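Local coordinates for protein RNA-dependent RNA polymerase (Farallon virus, PDB 6DX5) that carries at its start an OTU-type cysteine protease domain, the piece described here, with deubiquitinase activity, and as a whole probably copies viral RNA, at residues 66-71 and 108-113; 76-81 and 114-119; 24-29 and 141-146. All blocks are in the same frame, centred on the assembly; numbering follows the deposited sequence.

Contact 1 of 3, residues 66-71 and 108-113; sequences QHWSEC and RGLDLY
W68 NE1, beside L110 N, gives its hydrogen to N79 OD1 of helix 72-86; no hydrogen bond joins the two segments themselves. This is the helical part of the OTU fold, where the short 3-10 turn 68-70 between helices 53-66 and 72-86 sends a tryptophan onto helix 103-117. W68 NE1 sits 3.4 Å from L110 N, but both are donors; the indole N-H is spent on N79.

The rest is packing on W68. With CG anti to the backbone N (chi1 -179°), the indole extends straight out from its turn to the helix. L110 CB sits over the five-membered ring of W68, 3.5 Å from its centroid and almost exactly on the normal, a clean CH-pi contact. From there the leucine runs past the indole in the opposite direction, bringing L110 CD1 to 3.6 Å from W68 CE3. At the six-membered ring, W68 CZ2 comes within 3.7 Å of G109 C, so the indole rests on main chain as well as on side chains.

One turn further along the helix, Y113 meets the outer end of the indole. Its ring and the six-membered ring of W68 are nearly parallel, planes 29° apart, but slid so far that they barely overlap. The phenol leads away from the indole, toward E128, whose OE1 its OH meets in a hydrogen bond, while L61 and M131 from helices 53-66 and 126-136 also touch the side chain. The closest approach of this pair is therefore at the root of the tyrosine, Y113 CB to W68 CH2, 3.6 Å.

Contact 2 of 3, residues 76-81 and 114-119; sequences GVYNYR and LEDATK
Y78 and D116 join two helices of the OTU fold's helical part, 72-86 and 103-117, through a single side-chain hydrogen bond. The nearest CA atoms, those of Y78 and L114, are 9.6 Å apart, so the long phenol does the bridging. Both side chains place CG beside the backbone N and anti to the carbonyl carbon (chi1 -70° for Y78), which sends phenol and carboxylate across the gap to each other. Y78 OH donates to D116 OD2 at 3.0 Å. The carboxylate oxygen lies at the ring edge, in its plane, and receives the proton on its anti lone pair, the one turned away from the other oxygen. Ring and carboxylate planes are strongly twisted, 74° apart, and D116 OD2 also lies 3.4 Å from Y78 CE2.

Charge adds a looser element. R81 NH1 stands 4.6 Å from D116 OD2, too far for a salt bridge, though its positive charge would probably favour an ionised carboxylate.

In the packing, V77 CG1 lies over one face of the Y78 ring, toward its rim; W68 and L112 also touch Y78. Y78 lines a pocket holding a dithiothreitol molecule, together with Y122, W123 and D127.

Local bonds hold residues 114-119. L114 O is gripped twice by T118, whose backbone N and OG1 arrive from opposite faces of the carbonyl plane, T118 OG1 at 2.7 Å from L114 O. The lysine that follows folds back: K119 NZ reaches E115 O at 3.1 Å from above its carbonyl plane, off the lone pairs.

Contact 3 of 3, residues 24-29 and 141-146; sequences DFFERI and VIWNVN
F26 and W143 meet with the far end of the phenyl ring set over the NE1-CE2-CZ2 side of the indole, where its two rings join. F26 CZ is 4.0 Å from both W143 NE1 and W143 CZ2, and F26 CE2 stands over one indole face, toward the rim. The side chains cross at about a right angle. Their rings are tilted at 59°, with 5.3 Å between the phenyl centroid of F26 and that of the five-membered ring of W143, an oblique pair.

On the opposite indole face lies V141 CG1, two residues back on the same strand, so the tryptophan is held between a valine methyl and a phenyl ring. Both aromatic side chains start out toward the other strand, and CG anti to the carbonyl carbon (chi1 -59° for F26, -57° for W143) carries the rings on until they meet.

The strands themselves are not neighbours. In the mixed sheet of this OTU domain, strands 166-171 and 174-180 lie between 140-145 and the outermost strand 26-29, and the nearest CA atoms, of F26 and W143, are 11.2 Å apart. The two rings thus span the intervening strands over one face of the sheet. L178 touches both of them, L180 packs on F26, and V151 and V154 on W143. Backbone bonds of E27 with K179 and of V141 with F166 and I168 hold each strand to its own neighbour.

With its hydrogen given to N167 OD1, the indole nitrogen can be buried beside the phenyl ring without losing a polar partner; what holds the rings together is van der Waals packing.

How the contacts relate
Contacts 1 and 2 adjoin, their centres about 8 Å apart, and share helix 103-117. They touch where Y78 of contact 2 packs against residues 108-113 of that helix: Y78 CB lies 3.2 Å from G109 O, and Y78 CD2 3.5 Å from Y113 N. Y78 lines a dithiothreitol pocket, its side chain about 4 Å from the molecule, and the Y113 side chain is about 5 Å from a bound dithiothreitol; the reagent probably comes from the crystallisation liquor. Contact 3 lies across the chain's centre, in the sheet, with centres about 30 and 29 Å from contacts 1 and 2 and nearest atoms about 14 and 16 Å away. Its two strands bracket the helical region along the chain.

Contact 1 of 3, residues 66-71 and 108-113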
loop_
_atom_site.group_PDB
_atom_site.type_symbol
_atom_site.label_atom_id
_atom_site.label_comp_id
_atom_site.label_asym_id
_atom_site.label_seq_id
_atom_site.Cartn_x
_atom_site.Cartn_y
_atom_site.Cartn_z
ATOM N N GLN A 66 -5.305 17.521 -13.713
ATOM C CA GLN A 66 -6.503 17.364 -14.513
ATOM C C GLN A 66 -7.418 16.241 -14.015
ATOM O O GLN A 66 -8.615 16.276 -14.292
ATOM C CB GLN A 66 -6.044 17.125 -15.952
ATOM C CG GLN A 66 -7.022 17.361 -16.996
ATOM C CD GLN A 66 -7.721 18.692 -16.832
ATOM O OE1 GLN A 66 -8.902 18.784 -17.156
ATOM N NE2 GLN A 66 -6.999 19.735 -16.374
ATOM N N HIS A 67 -6.883 15.255 -13.289
ATOM C CA HIS A 67 -7.614 14.046 -12.923
ATOM C C HIS A 67 -7.451 13.736 -11.456
ATOM O O HIS A 67 -7.288 12.581 -11.059
ATOM C CB HIS A 67 -7.164 12.858 -13.761
ATOM C CG HIS A 67 -7.293 13.095 -15.224
ATOM N ND1 HIS A 67 -8.373 12.659 -15.959
ATOM C CD2 HIS A 67 -6.482 13.732 -16.094
ATOM C CE1 HIS A 67 -8.215 13.010 -17.223
ATOM N NE2 HIS A 67 -7.079 13.672 -17.333
ATOM N N TRP A 68 -7.489 14.775 -10.631
ATOM C CA TRP A 68 -7.154 14.607 -9.227
ATOM C C TRP A 68 -7.990 13.501 -8.604
ATOM O O TRP A 68 -7.475 12.691 -7.830
ATOM C CB TRP A 68 -7.328 15.942 -8.488
ATOM C CG TRP A 68 -6.972 15.859 -7.012
ATOM C CD1 TRP A 68 -7.750 16.266 -5.957
ATOM C CD2 TRP A 68 -5.752 15.343 -6.445
ATOM N NE1 TRP A 68 -7.095 16.040 -4.769
ATOM C CE2 TRP A 68 -5.866 15.480 -5.043
ATOM C CE3 TRP A 68 -4.574 14.795 -6.988
ATOM C CZ2 TRP A 68 -4.838 15.083 -4.154
ATOM C CZ3 TRP A 68 -3.535 14.376 -6.105
ATOM C CH2 TRP A 68 -3.685 14.531 -4.710
ATOM N N SER A 69 -9.245 13.369 -9.021
ATOM C CA SER A 69 -10.094 12.407 -8.335
ATOM C C SER A 69 -9.776 10.965 -8.718
ATOM O O SER A 69 -10.301 10.056 -8.070
ATOM C CB SER A 69 -11.578 12.726 -8.587
ATOM O OG SER A 69 -11.921 12.410 -9.915
ATOM N N GLU A 70 -8.933 10.726 -9.729
ATOM C CA GLU A 70 -8.508 9.379 -10.095
ATOM C C GLU A 70 -7.148 9.034 -9.504
ATOM O O GLU A 70 -6.685 7.898 -9.661
ATOM C CB GLU A 70 -8.481 9.214 -11.631
ATOM C CG GLU A 70 -9.801 9.570 -12.311
ATOM C CD GLU A 70 -10.987 8.849 -11.658
ATOM O OE1 GLU A 70 -11.925 9.557 -11.166
ATOM O OE2 GLU A 70 -10.960 7.582 -11.592
ATOM N N CYS A 71 -6.517 9.978 -8.803
ATOM C CA CYS A 71 -5.208 9.762 -8.186
ATOM C C CYS A 71 -5.423 9.181 -6.799
ATOM O O CYS A 71 -5.170 9.830 -5.774
ATOM C CB CYS A 71 -4.418 11.060 -8.130
ATOM S SG CYS A 71 -4.173 11.656 -9.787
ATOM N N ARG A 108 -7.970 21.992 -2.300
ATOM C CA ARG A 108 -6.838 22.158 -1.395
ATOM C C ARG A 108 -5.925 20.936 -1.398
ATOM O O ARG A 108 -4.699 21.077 -1.300
ATOM C CB ARG A 108 -7.337 22.436 0.028
ATOM C CG ARG A 108 -6.227 22.889 0.918
ATOM C CD ARG A 108 -5.957 24.291 0.532
ATOM N NE ARG A 108 -5.508 25.061 1.690
ATOM C CZ ARG A 108 -6.290 25.485 2.684
ATOM N NH1 ARG A 108 -7.609 25.219 2.673
ATOM N NH2 ARG A 108 -5.753 26.174 3.692
ATOM N N GLY A 109 -6.500 19.723 -1.472
ATOM C CA GLY A 109 -5.677 18.513 -1.412
ATOM C C GLY A 109 -4.720 18.442 -2.581
ATOM O O GLY A 109 -3.531 18.150 -2.422
ATOM N N LEU A 110 -5.217 18.742 -3.773
ATOM C CA LEU A 110 -4.352 18.753 -4.945
ATOM C C LEU A 110 -3.250 19.789 -4.806
ATOM O O LEU A 110 -2.091 19.503 -5.120
ATOM C CB LEU A 110 -5.188 18.996 -6.196
ATOM C CG LEU A 110 -4.354 19.353 -7.414
ATOM C CD1 LEU A 110 -3.566 18.126 -7.841
ATOM C CD2 LEU A 110 -5.294 19.870 -8.549
ATOM N N ASP A 111 -3.585 20.994 -4.322
ATOM C CA ASP A 111 -2.552 22.019 -4.137
ATOM C C ASP A 111 -1.481 21.585 -3.120
ATOM O O ASP A 111 -0.291 21.869 -3.317
ATOM C CB ASP A 111 -3.166 23.362 -3.726
ATOM C CG ASP A 111 -4.121 23.946 -4.799
ATOM O OD1 ASP A 111 -5.106 24.607 -4.391
ATOM O OD2 ASP A 111 -3.915 23.747 -6.028
ATOM N N LEU A 112 -1.878 20.902 -2.030
ATOM C CA LEU A 112 -0.880 20.376 -1.112
ATOM C C LEU A 112 0.010 19.341 -1.806
ATOM O O LEU A 112 1.236 19.358 -1.644
ATOM C CB LEU A 112 -1.546 19.774 0.119
ATOM C CG LEU A 112 -2.306 20.770 1.031
ATOM C CD1 LEU A 112 -3.107 20.029 2.096
ATOM C CD2 LEU A 112 -1.389 21.787 1.670
ATOM N N TYR A 113 -0.590 18.435 -2.584
ATOM C CA TYR A 113 0.200 17.445 -3.308
ATOM C C TYR A 113 1.219 18.130 -4.206
ATOM O O TYR A 113 2.406 17.797 -4.174
ATOM C CB TYR A 113 -0.703 16.510 -4.133
ATOM C CG TYR A 113 0.084 15.661 -5.126
ATOM C CD1 TYR A 113 0.869 14.595 -4.691
ATOM C CD2 TYR A 113 0.075 15.951 -6.481
ATOM C CE1 TYR A 113 1.624 13.852 -5.576
ATOM C CE2 TYR A 113 0.829 15.204 -7.382
ATOM C CZ TYR A 113 1.576 14.150 -6.911
ATOM O OH TYR A 113 2.323 13.409 -7.785
#

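Contact 2 of 3, residues 76-81 and 114-119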
loop_
_atom_site.group_PDB
_atom_site.type_symbol
_atom_site.label_atom_id
_atom_site.label_comp_id
_atom_site.label_asym_id
_atom_site.label_seq_id
_atom_site.Cartn_x
_atom_site.Cartn_y
_atom_site.Cartn_z
ATOM N N GLY A 76 -5.814 10.083 -1.327
ATOM C CA GLY A 76 -6.115 9.580 -0.001
ATOM C C GLY A 76 -5.352 10.350 1.049
ATOM O O GLY A 76 -5.905 10.735 2.080
ATOM N N VAL A 77 -4.086 10.653 0.771
ATOM C CA VAL A 77 -3.257 11.350 1.757
ATOM C C VAL A 77 -3.583 12.844 1.776
ATOM O O VAL A 77 -3.982 13.386 2.824
ATOM C CB VAL A 77 -1.759 11.095 1.487
ATOM C CG1 VAL A 77 -0.895 11.872 2.486
ATOM C CG2 VAL A 77 -1.473 9.560 1.494
ATOM N N TYR A 78 -3.479 13.520 0.599
ATOM C CA TYR A 78 -3.505 14.985 0.605
ATOM C C TYR A 78 -4.892 15.587 0.808
ATOM O O TYR A 78 -4.995 16.690 1.361
ATOM C CB TYR A 78 -2.847 15.504 -0.667
ATOM C CG TYR A 78 -1.373 15.227 -0.601
ATOM C CD1 TYR A 78 -0.840 14.025 -1.084
ATOM C CD2 TYR A 78 -0.512 16.139 0.000
ATOM C CE1 TYR A 78 0.520 13.750 -0.994
ATOM C CE2 TYR A 78 0.856 15.878 0.094
ATOM C CZ TYR A 78 1.360 14.687 -0.411
ATOM O OH TYR A 78 2.704 14.437 -0.310
ATOM N N ASN A 79 -5.966 14.911 0.367
ATOM C CA ASN A 79 -7.323 15.385 0.674
ATOM C C ASN A 79 -7.626 15.274 2.154
ATOM O O ASN A 79 -8.375 16.103 2.705
ATOM C CB ASN A 79 -8.379 14.590 -0.098
ATOM C CG ASN A 79 -8.407 14.932 -1.589
ATOM O OD1 ASN A 79 -7.808 15.930 -2.048
ATOM N ND2 ASN A 79 -9.136 14.121 -2.348
ATOM N N TYR A 80 -7.090 14.244 2.823
ATOM C CA TYR A 80 -7.275 14.192 4.260
ATOM C C TYR A 80 -6.497 15.308 4.942
ATOM O O TYR A 80 -7.009 15.940 5.876
ATOM C CB TYR A 80 -6.901 12.821 4.827
ATOM C CG TYR A 80 -7.309 12.766 6.281
ATOM C CD1 TYR A 80 -8.656 12.741 6.628
ATOM C CD2 TYR A 80 -6.373 12.787 7.304
ATOM C CE1 TYR A 80 -9.054 12.720 7.965
ATOM C CE2 TYR A 80 -6.761 12.762 8.632
ATOM C CZ TYR A 80 -8.096 12.728 8.964
ATOM O OH TYR A 80 -8.493 12.718 10.300
ATOM N N ARG A 81 -5.278 15.605 4.462
ATOM C CA ARG A 81 -4.511 16.670 5.109
ATOM C C ARG A 81 -5.134 18.034 4.876
ATOM O O ARG A 81 -5.079 18.897 5.762
ATOM C CB ARG A 81 -3.081 16.685 4.627
ATOM C CG ARG A 81 -2.410 15.384 4.852
ATOM C CD ARG A 81 -0.974 15.579 4.763
ATOM N NE ARG A 81 -0.333 14.297 4.836
ATOM C CZ ARG A 81 0.950 14.114 4.616
ATOM N NH1 ARG A 81 1.692 15.162 4.298
ATOM N NH2 ARG A 81 1.474 12.897 4.722
ATOM N N LEU A 114 0.769 19.082 -5.031
ATOM C CA LEU A 114 1.670 19.774 -5.944
ATOM C C LEU A 114 2.778 20.513 -5.192
ATOM O O LEU A 114 3.918 20.572 -5.668
ATOM C CB LEU A 114 0.880 20.761 -6.817
ATOM C CG LEU A 114 -0.096 20.037 -7.723
ATOM C CD1 LEU A 114 -0.931 21.000 -8.481
ATOM C CD2 LEU A 114 0.751 19.131 -8.648
ATOM N N GLU A 115 2.472 21.099 -4.028
ATOM C CA GLU A 115 3.522 21.781 -3.262
ATOM C C GLU A 115 4.661 20.830 -2.891
ATOM O O GLU A 115 5.839 21.212 -2.962
ATOM C CB GLU A 115 2.955 22.431 -1.996
ATOM C CG GLU A 115 2.279 23.779 -2.264
ATOM C CD GLU A 115 1.632 24.411 -1.024
ATOM O OE1 GLU A 115 2.119 24.180 0.110
ATOM O OE2 GLU A 115 0.632 25.141 -1.199
ATOM N N ASP A 116 4.338 19.592 -2.493
ATOM C CA ASP A 116 5.397 18.622 -2.232
ATOM C C ASP A 116 6.000 18.126 -3.529
ATOM O O ASP A 116 7.234 18.087 -3.679
ATOM C CB ASP A 116 4.882 17.427 -1.429
ATOM C CG ASP A 116 4.638 17.751 0.047
ATOM O OD1 ASP A 116 5.034 18.846 0.544
ATOM O OD2 ASP A 116 4.025 16.881 0.708
ATOM N N ALA A 117 5.147 17.733 -4.478
ATOM C CA ALA A 117 5.630 16.977 -5.629
ATOM C C ALA A 117 6.495 17.822 -6.550
ATOM O O ALA A 117 7.411 17.292 -7.188
ATOM C CB ALA A 117 4.455 16.386 -6.405
ATOM N N THR A 118 6.261 19.123 -6.623
ATOM C CA THR A 118 7.020 19.922 -7.569
ATOM C C THR A 118 8.401 20.278 -7.042
ATOM O O THR A 118 9.250 20.700 -7.829
ATOM C CB THR A 118 6.242 21.192 -7.966
ATOM O OG1 THR A 118 5.969 21.991 -6.806
ATOM C CG2 THR A 118 4.922 20.846 -8.634
ATOM N N LYS A 119 8.661 20.101 -5.754
ATOM C CA LYS A 119 10.011 20.310 -5.227
ATOM C C LYS A 119 11.017 19.427 -5.959
ATOM O O LYS A 119 10.705 18.299 -6.344
ATOM C CB LYS A 119 10.061 19.970 -3.734
ATOM C CG LYS A 119 9.130 20.754 -2.845
ATOM C CD LYS A 119 9.891 21.782 -2.093
ATOM C CE LYS A 119 9.205 22.092 -0.761
ATOM N NZ LYS A 119 7.782 22.433 -0.934
#

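Contact 3 of 3, residues 24-29 and 141-146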
loop_
_atom_site.group_PDB
_atom_site.type_symbol
_atom_site.label_atom_id
_atom_site.label_comp_id
_atom_site.label_asym_id
_atom_site.label_seq_id
_atom_site.Cartn_x
_atom_site.Cartn_y
_atom_site.Cartn_z
ATOM N N ASP A 24 16.153 -14.589 -13.012
ATOM C CA ASP A 24 15.766 -15.686 -13.902
ATOM C C ASP A 24 14.857 -15.266 -15.062
ATOM O O ASP A 24 14.695 -16.057 -15.995
ATOM C CB ASP A 24 15.037 -16.809 -13.136
ATOM C CG ASP A 24 15.885 -17.472 -12.016
ATOM O OD1 ASP A 24 15.258 -17.958 -11.047
ATOM O OD2 ASP A 24 17.143 -17.534 -12.097
ATOM N N PHE A 25 14.229 -14.081 -15.004
ATOM C CA PHE A 25 13.300 -13.605 -16.033
ATOM C C PHE A 25 13.645 -12.233 -16.595
ATOM O O PHE A 25 13.205 -11.924 -17.705
ATOM C CB PHE A 25 11.848 -13.564 -15.480
ATOM C CG PHE A 25 11.329 -14.926 -15.087
ATOM C CD1 PHE A 25 10.669 -15.717 -16.014
ATOM C CD2 PHE A 25 11.578 -15.452 -13.819
ATOM C CE1 PHE A 25 10.249 -17.012 -15.681
ATOM C CE2 PHE A 25 11.155 -16.757 -13.468
ATOM C CZ PHE A 25 10.492 -17.534 -14.398
ATOM N N PHE A 26 14.418 -11.406 -15.888
ATOM C CA PHE A 26 14.660 -10.034 -16.294
ATOM C C PHE A 26 16.140 -9.698 -16.233
ATOM O O PHE A 26 16.890 -10.207 -15.392
ATOM C CB PHE A 26 13.969 -9.021 -15.401
ATOM C CG PHE A 26 12.476 -9.149 -15.336
ATOM C CD1 PHE A 26 11.670 -8.446 -16.234
ATOM C CD2 PHE A 26 11.867 -9.914 -14.341
ATOM C CE1 PHE A 26 10.280 -8.537 -16.170
ATOM C CE2 PHE A 26 10.458 -9.989 -14.261
ATOM C CZ PHE A 26 9.674 -9.301 -15.195
ATOM N N GLU A 27 16.542 -8.791 -17.100
ATOM C CA GLU A 27 17.785 -8.080 -16.897
ATOM C C GLU A 27 17.413 -6.768 -16.206
ATOM O O GLU A 27 16.367 -6.194 -16.475
ATOM C CB GLU A 27 18.529 -7.883 -18.225
ATOM C CG GLU A 27 18.397 -6.544 -18.825
ATOM C CD GLU A 27 19.326 -6.309 -20.014
ATOM O OE1 GLU A 27 19.004 -6.740 -21.127
ATOM O OE2 GLU A 27 20.379 -5.699 -19.823
ATOM N N ARG A 28 18.184 -6.385 -15.215
ATOM C CA ARG A 28 17.914 -5.194 -14.431
ATOM C C ARG A 28 18.860 -4.086 -14.900
ATOM O O ARG A 28 20.071 -4.330 -15.097
ATOM C CB ARG A 28 18.143 -5.508 -12.947
ATOM C CG ARG A 28 17.896 -4.299 -12.022
ATOM C CD ARG A 28 19.186 -3.623 -11.691
ATOM N NE ARG A 28 19.958 -4.547 -10.856
ATOM C CZ ARG A 28 19.835 -4.575 -9.536
ATOM N NH1 ARG A 28 19.010 -3.695 -8.976
ATOM N NH2 ARG A 28 20.519 -5.436 -8.792
ATOM N N ILE A 29 18.324 -2.891 -15.118
ATOM C CA ILE A 29 19.112 -1.747 -15.584
ATOM C C ILE A 29 19.101 -0.717 -14.464
ATOM O O ILE A 29 18.042 -0.229 -14.066
ATOM C CB ILE A 29 18.577 -1.154 -16.897
ATOM C CG1 ILE A 29 18.592 -2.214 -18.007
ATOM C CG2 ILE A 29 19.443 0.009 -17.347
ATOM C CD1 ILE A 29 17.301 -2.956 -18.141
ATOM N N VAL A 141 4.403 -2.479 -13.613
ATOM C CA VAL A 141 4.522 -3.509 -12.594
ATOM C C VAL A 141 5.652 -3.123 -11.659
ATOM O O VAL A 141 6.743 -2.804 -12.121
ATOM C CB VAL A 141 4.788 -4.881 -13.226
ATOM C CG1 VAL A 141 4.820 -5.910 -12.184
ATOM C CG2 VAL A 141 3.707 -5.181 -14.288
ATOM N N ILE A 142 5.395 -3.141 -10.348
ATOM C CA ILE A 142 6.398 -2.814 -9.339
ATOM C C ILE A 142 6.728 -4.104 -8.601
ATOM O O ILE A 142 5.868 -4.677 -7.926
ATOM C CB ILE A 142 5.922 -1.758 -8.337
ATOM C CG1 ILE A 142 5.306 -0.530 -9.028
ATOM C CG2 ILE A 142 7.103 -1.365 -7.422
ATOM C CD1 ILE A 142 6.300 0.347 -9.628
ATOM N N TRP A 143 7.960 -4.571 -8.717
ATOM C CA TRP A 143 8.386 -5.788 -8.035
ATOM C C TRP A 143 9.191 -5.368 -6.805
ATOM O O TRP A 143 10.259 -4.762 -6.937
ATOM C CB TRP A 143 9.249 -6.675 -8.949
ATOM C CG TRP A 143 8.635 -7.104 -10.238
ATOM C CD1 TRP A 143 8.569 -6.378 -11.394
ATOM C CD2 TRP A 143 7.944 -8.338 -10.490
ATOM N NE1 TRP A 143 7.906 -7.094 -12.362
ATOM C CE2 TRP A 143 7.507 -8.296 -11.829
ATOM C CE3 TRP A 143 7.669 -9.475 -9.716
ATOM C CZ2 TRP A 143 6.781 -9.350 -12.425
ATOM C CZ3 TRP A 143 6.964 -10.543 -10.314
ATOM C CH2 TRP A 143 6.502 -10.449 -11.642
ATOM N N ASN A 144 8.686 -5.676 -5.626
ATOM C CA ASN A 144 9.405 -5.361 -4.408
ATOM C C ASN A 144 10.291 -6.553 -4.071
ATOM O O ASN A 144 9.788 -7.665 -3.854
ATOM C CB ASN A 144 8.423 -5.067 -3.267
ATOM C CG ASN A 144 7.440 -3.965 -3.619
ATOM O OD1 ASN A 144 6.250 -4.227 -3.868
ATOM N ND2 ASN A 144 7.937 -2.757 -3.730
ATOM N N VAL A 145 11.585 -6.326 -3.960
ATOM C CA VAL A 145 12.498 -7.432 -3.749
ATOM C C VAL A 145 13.337 -7.199 -2.504
ATOM O O VAL A 145 13.480 -6.073 -2.011
ATOM C CB VAL A 145 13.393 -7.615 -4.963
ATOM C CG1 VAL A 145 12.546 -7.858 -6.195
ATOM C CG2 VAL A 145 14.309 -6.379 -5.081
ATOM N N ASN A 146 13.920 -8.290 -1.995
ATOM C CA ASN A 146 14.847 -8.117 -0.895
ATOM C C ASN A 146 16.219 -7.897 -1.517
ATOM O O ASN A 146 16.344 -7.695 -2.732
ATOM C CB ASN A 146 14.786 -9.296 0.073
ATOM C CG ASN A 146 15.044 -10.575 -0.608
ATOM O OD1 ASN A 146 15.369 -10.579 -1.789
ATOM N ND2 ASN A 146 14.892 -11.688 0.104
#